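Local coordinates for protein DspB (Aggregatibacter actinomycetemcomitans, PDB 1YHT) that probably hydrolyses beta-linked N-acetylglucosamine polymers as a family 20 glycoside hydrolase, releasing bacteria from biofilms, at residues 212-220 with 228-238. Residues are numbered along the deposited sequence; the frame is centred on the assembly and turned at random.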
loop_
_atom_site.group_PDB
_atom_site.type_symbol
_atom_site.label_atom_id
_atom_site.label_comp_id
_atom_site.label_asym_id
_atom_site.label_seq_id
_atom_site.Cartn_x
_atom_site.Cartn_y
_atom_site.Cartn_z
ATOM N N LYS A 212 2.860 -15.015 0.162
ATOM C CA LYS A 212 3.909 -14.245 -0.469
ATOM C C LYS A 212 3.916 -12.816 0.056
ATOM O O LYS A 212 2.922 -12.316 0.587
ATOM C CB LYS A 212 3.736 -14.257 -1.979
ATOM C CG LYS A 212 3.931 -15.630 -2.567
ATOM C CD LYS A 212 3.249 -15.651 -3.914
ATOM C CE LYS A 212 3.456 -16.888 -4.659
ATOM N NZ LYS A 212 2.605 -16.864 -5.882
ATOM N N THR A 213 5.071 -12.186 -0.069
ATOM C CA THR A 213 5.325 -10.846 0.434
ATOM C C THR A 213 5.383 -9.837 -0.721
ATOM O O THR A 213 6.024 -10.066 -1.750
ATOM C CB THR A 213 6.703 -10.846 1.208
ATOM O OG1 THR A 213 6.697 -11.859 2.225
ATOM C CG2 THR A 213 7.034 -9.492 1.793
ATOM N N ARG A 214 4.695 -8.724 -0.527
ATOM C CA ARG A 214 4.847 -7.537 -1.349
ATOM C C ARG A 214 5.499 -6.434 -0.506
ATOM O O ARG A 214 5.310 -6.332 0.724
ATOM C CB ARG A 214 3.504 -7.095 -1.959
ATOM C CG ARG A 214 2.981 -8.054 -2.998
ATOM C CD ARG A 214 3.188 -7.581 -4.455
ATOM N NE ARG A 214 2.900 -8.667 -5.393
ATOM C CZ ARG A 214 1.734 -8.899 -6.004
ATOM N NH1 ARG A 214 0.702 -8.063 -5.876
ATOM N NH2 ARG A 214 1.597 -9.992 -6.766
ATOM N N MET A 215 6.297 -5.614 -1.185
ATOM C CA MET A 215 7.040 -4.550 -0.535
ATOM C C MET A 215 7.353 -3.382 -1.463
ATOM O O MET A 215 7.655 -3.601 -2.619
ATOM C CB MET A 215 8.361 -5.148 -0.011
ATOM C CG MET A 215 9.050 -4.256 0.917
ATOM S SD MET A 215 10.594 -5.048 1.524
ATOM C CE MET A 215 11.589 -4.780 0.097
ATOM N N TRP A 216 7.307 -2.143 -0.932
ATOM C CA TRP A 216 7.672 -0.939 -1.663
ATOM C C TRP A 216 9.191 -0.991 -1.986
ATOM O O TRP A 216 9.952 -1.655 -1.271
ATOM C CB TRP A 216 7.315 0.338 -0.859
ATOM C CG TRP A 216 5.847 0.564 -0.603
ATOM C CD1 TRP A 216 5.218 0.590 0.603
ATOM C CD2 TRP A 216 4.831 0.800 -1.587
ATOM N NE1 TRP A 216 3.869 0.840 0.433
ATOM C CE2 TRP A 216 3.609 0.969 -0.897
ATOM C CE3 TRP A 216 4.852 0.966 -2.980
ATOM C CZ2 TRP A 216 2.407 1.251 -1.550
ATOM C CZ3 TRP A 216 3.696 1.250 -3.624
ATOM C CH2 TRP A 216 2.455 1.382 -2.906
ATOM N N ASN A 217 9.632 -0.328 -3.060
ATOM C CA ASN A 217 11.070 -0.443 -3.460
ATOM C C ASN A 217 12.090 0.384 -2.680
ATOM O O ASN A 217 13.263 0.264 -2.926
ATOM C CB ASN A 217 11.257 -0.138 -4.946
ATOM C CG ASN A 217 10.948 1.283 -5.282
ATOM O OD1 ASN A 217 9.790 1.674 -5.321
ATOM N ND2 ASN A 217 11.990 2.091 -5.507
ATOM N N ASP A 218 11.641 1.217 -1.748
ATOM C CA ASP A 218 12.450 2.292 -1.217
ATOM C C ASP A 218 13.780 1.806 -0.586
ATOM O O ASP A 218 14.803 2.496 -0.686
ATOM C CB ASP A 218 11.714 3.098 -0.149
ATOM C CG ASP A 218 10.390 3.636 -0.598
ATOM O OD1 ASP A 218 10.103 4.796 -0.275
ATOM O OD2 ASP A 218 9.624 2.879 -1.243
ATOM N N GLY A 219 13.729 0.645 0.066
ATOM C CA GLY A 219 14.872 0.119 0.794
ATOM C C GLY A 219 15.784 -0.751 -0.006
ATOM O O GLY A 219 16.697 -1.329 0.535
ATOM N N LEU A 220 15.546 -0.811 -1.321
ATOM C CA LEU A 220 16.329 -1.653 -2.209
ATOM C C LEU A 220 17.449 -0.820 -2.779
ATOM O O LEU A 220 17.233 0.011 -3.681
ATOM C CB LEU A 220 15.444 -2.247 -3.324
ATOM C CG LEU A 220 14.308 -3.155 -2.834
ATOM C CD1 LEU A 220 13.419 -3.652 -3.949
ATOM C CD2 LEU A 220 14.852 -4.335 -2.068
ATOM N N ILE A 228 18.333 -9.607 0.161
ATOM C CA ILE A 228 16.871 -9.678 0.319
ATOM C C ILE A 228 16.403 -11.001 -0.221
ATOM O O ILE A 228 16.933 -11.467 -1.226
ATOM C CB ILE A 228 16.204 -8.471 -0.488
ATOM C CG1 ILE A 228 16.228 -7.231 0.368
ATOM C CG2 ILE A 228 14.795 -8.763 -0.937
ATOM C CD1 ILE A 228 15.092 -7.192 1.417
ATOM N N ASN A 229 15.443 -11.605 0.471
ATOM C CA ASN A 229 14.729 -12.793 0.008
ATOM C C ASN A 229 14.313 -12.562 -1.431
ATOM O O ASN A 229 13.536 -11.661 -1.698
ATOM C CB ASN A 229 13.459 -13.014 0.890
ATOM C CG ASN A 229 12.632 -14.266 0.516
ATOM O OD1 ASN A 229 12.846 -14.874 -0.509
ATOM N ND2 ASN A 229 11.664 -14.630 1.376
ATOM N N PRO A 230 14.821 -13.374 -2.361
ATOM C CA PRO A 230 14.491 -13.054 -3.740
ATOM C C PRO A 230 13.059 -13.345 -4.108
ATOM O O PRO A 230 12.680 -13.026 -5.212
ATOM C CB PRO A 230 15.434 -13.933 -4.553
ATOM C CG PRO A 230 15.745 -15.127 -3.666
ATOM C CD PRO A 230 15.651 -14.589 -2.241
ATOM N N ASN A 231 12.293 -13.991 -3.217
ATOM C CA ASN A 231 10.874 -14.199 -3.458
ATOM C C ASN A 231 9.986 -12.983 -3.086
ATOM O O ASN A 231 8.780 -12.963 -3.399
ATOM C CB ASN A 231 10.356 -15.435 -2.712
ATOM C CG ASN A 231 10.878 -16.754 -3.301
ATOM O OD1 ASN A 231 11.033 -17.750 -2.567
ATOM N ND2 ASN A 231 11.133 -16.778 -4.598
ATOM N N ILE A 232 10.559 -11.992 -2.422
ATOM C CA ILE A 232 9.743 -10.829 -2.045
ATOM C C ILE A 232 9.418 -10.121 -3.346
ATOM O O ILE A 232 10.291 -10.003 -4.252
ATOM C CB ILE A 232 10.458 -9.872 -1.101
ATOM C CG1 ILE A 232 10.651 -10.528 0.268
ATOM C CG2 ILE A 232 9.625 -8.529 -0.963
ATOM C CD1 ILE A 232 11.639 -9.726 1.211
ATOM N N GLU A 233 8.156 -9.717 -3.477
ATOM C CA GLU A 233 7.671 -9.112 -4.714
ATOM C C GLU A 233 7.589 -7.606 -4.546
ATOM O O GLU A 233 7.102 -7.129 -3.527
ATOM C CB GLU A 233 6.331 -9.727 -5.143
ATOM C CG GLU A 233 6.386 -11.263 -5.278
ATOM C CD GLU A 233 5.100 -11.930 -5.722
ATOM O OE1 GLU A 233 4.068 -11.244 -5.888
ATOM O OE2 GLU A 233 5.105 -13.179 -5.894
ATOM N N ILE A 234 8.125 -6.867 -5.518
ATOM C CA ILE A 234 8.318 -5.441 -5.364
ATOM C C ILE A 234 7.233 -4.607 -6.064
ATOM O O ILE A 234 6.940 -4.824 -7.267
ATOM C CB ILE A 234 9.686 -5.005 -5.876
ATOM C CG1 ILE A 234 10.840 -5.871 -5.253
ATOM C CG2 ILE A 234 9.867 -3.507 -5.658
ATOM C CD1 ILE A 234 10.683 -6.156 -3.801
ATOM N N THR A 235 6.651 -3.675 -5.304
ATOM C CA THR A 235 5.778 -2.623 -5.850
ATOM C C THR A 235 6.589 -1.339 -6.029
ATOM O O THR A 235 6.853 -0.607 -5.069
ATOM C CB THR A 235 4.467 -2.428 -4.958
ATOM O OG1 THR A 235 4.784 -2.100 -3.596
ATOM C CG2 THR A 235 3.701 -3.679 -4.953
ATOM N N TYR A 236 7.034 -1.109 -7.272
ATOM C CA TYR A 236 8.051 -0.105 -7.624
ATOM C C TYR A 236 7.415 1.200 -8.048
ATOM O O TYR A 236 6.881 1.311 -9.179
ATOM C CB TYR A 236 8.977 -0.611 -8.773
ATOM C CG TYR A 236 10.311 0.111 -8.807
ATOM C CD1 TYR A 236 11.487 -0.519 -8.370
ATOM C CD2 TYR A 236 10.402 1.448 -9.180
ATOM C CE1 TYR A 236 12.732 0.167 -8.329
ATOM C CE2 TYR A 236 11.613 2.123 -9.164
ATOM C CZ TYR A 236 12.800 1.470 -8.769
ATOM O OH TYR A 236 14.032 2.164 -8.733
ATOM N N TRP A 237 7.457 2.187 -7.156
ATOM C CA TRP A 237 6.708 3.428 -7.356
ATOM C C TRP A 237 7.516 4.639 -7.826
ATOM O O TRP A 237 6.993 5.496 -8.525
ATOM C CB TRP A 237 5.918 3.793 -6.135
ATOM C CG TRP A 237 6.683 4.223 -4.944
ATOM C CD1 TRP A 237 7.361 3.436 -4.074
ATOM C CD2 TRP A 237 6.822 5.556 -4.467
ATOM N NE1 TRP A 237 7.921 4.190 -3.088
ATOM C CE2 TRP A 237 7.616 5.502 -3.305
ATOM C CE3 TRP A 237 6.353 6.793 -4.912
ATOM C CZ2 TRP A 237 7.930 6.629 -2.558
ATOM C CZ3 TRP A 237 6.657 7.941 -4.167
ATOM C CH2 TRP A 237 7.442 7.852 -3.005
ATOM N N SER A 238 8.778 4.699 -7.397
ATOM C CA SER A 238 9.665 5.788 -7.786
ATOM C C SER A 238 11.129 5.388 -7.551
ATOM O O SER A 238 11.456 4.741 -6.539
ATOM C CB SER A 238 9.339 7.008 -6.944
ATOM O OG SER A 238 10.083 8.129 -7.371
HETATM O O HOH W 1 2.999 -14.085 -6.852
HETATM O O HOH W 2 7.251 -13.600 -1.203
#
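Strands 212-216 and 233-236 run parallel, their short axes 29° apart, and are joined by hydrogen bonds from Glu-233 N to Thr-213 O (2.8 Å), Met-215 N to Glu-233 O and Thr-235 N to Met-215 O, with a weak fourth from Asn-217 N to Thr-235 O. On the face carrying Arg-214, Trp-216, Glu-233 and Thr-235, the arginine, bent at its second torsion, forms a side-on salt bridge in which NE and NH2 both donate to Glu-233 OE1 at 2.9 Å. OE1 takes the NE hydrogen on its anti lone pair and is met by NH2 nearly along its C-O axis, the two planes being nearly coplanar. The other oxygen, OE2, reaches Lys-212 NZ through a water. Further along, Thr-235 OG1 sits over one face of the Trp-216 indole, 3.1 Å from CE3, and is also hydrogen-bonded to His-179, while Trp-216 NE1 bonds Glu-114.

On the other face, with Met-215 and Ile-234, the contacts are apolar: Met-215 CB meets Ile-232 CG2 at 3.7 Å, and Leu-220, from the turn after the strand, brings CD1 to Ile-234 CG1 at 3.6 Å.

Beyond the strand ends, Asn-217 has CG between its backbone N and carbonyl carbon, which brings the amide over the Tyr-236 ring, where it lies stacked, planes 13° apart. Both its ends are used: OD1 accepts from Trp-237 N at 3.0 Å, and ND2 donates to Ser-238 O. Asp-218 OD2 receives Trp-237 NE1 at 2.8 Å in a nearly straight bond (165°) that grips the indole at its NE1 edge, close to the ring plane; Asp-218 OD1 is held by Glu-184 N.

These are neighbouring parallel strands of the TIM barrel of family 20 hydrolases, linked here without an intervening helix; acetate beside Trp-216 and glycerol near Trp-237 are consistent with a pocket at the C-terminal strand ends, where such barrels carry their active sites.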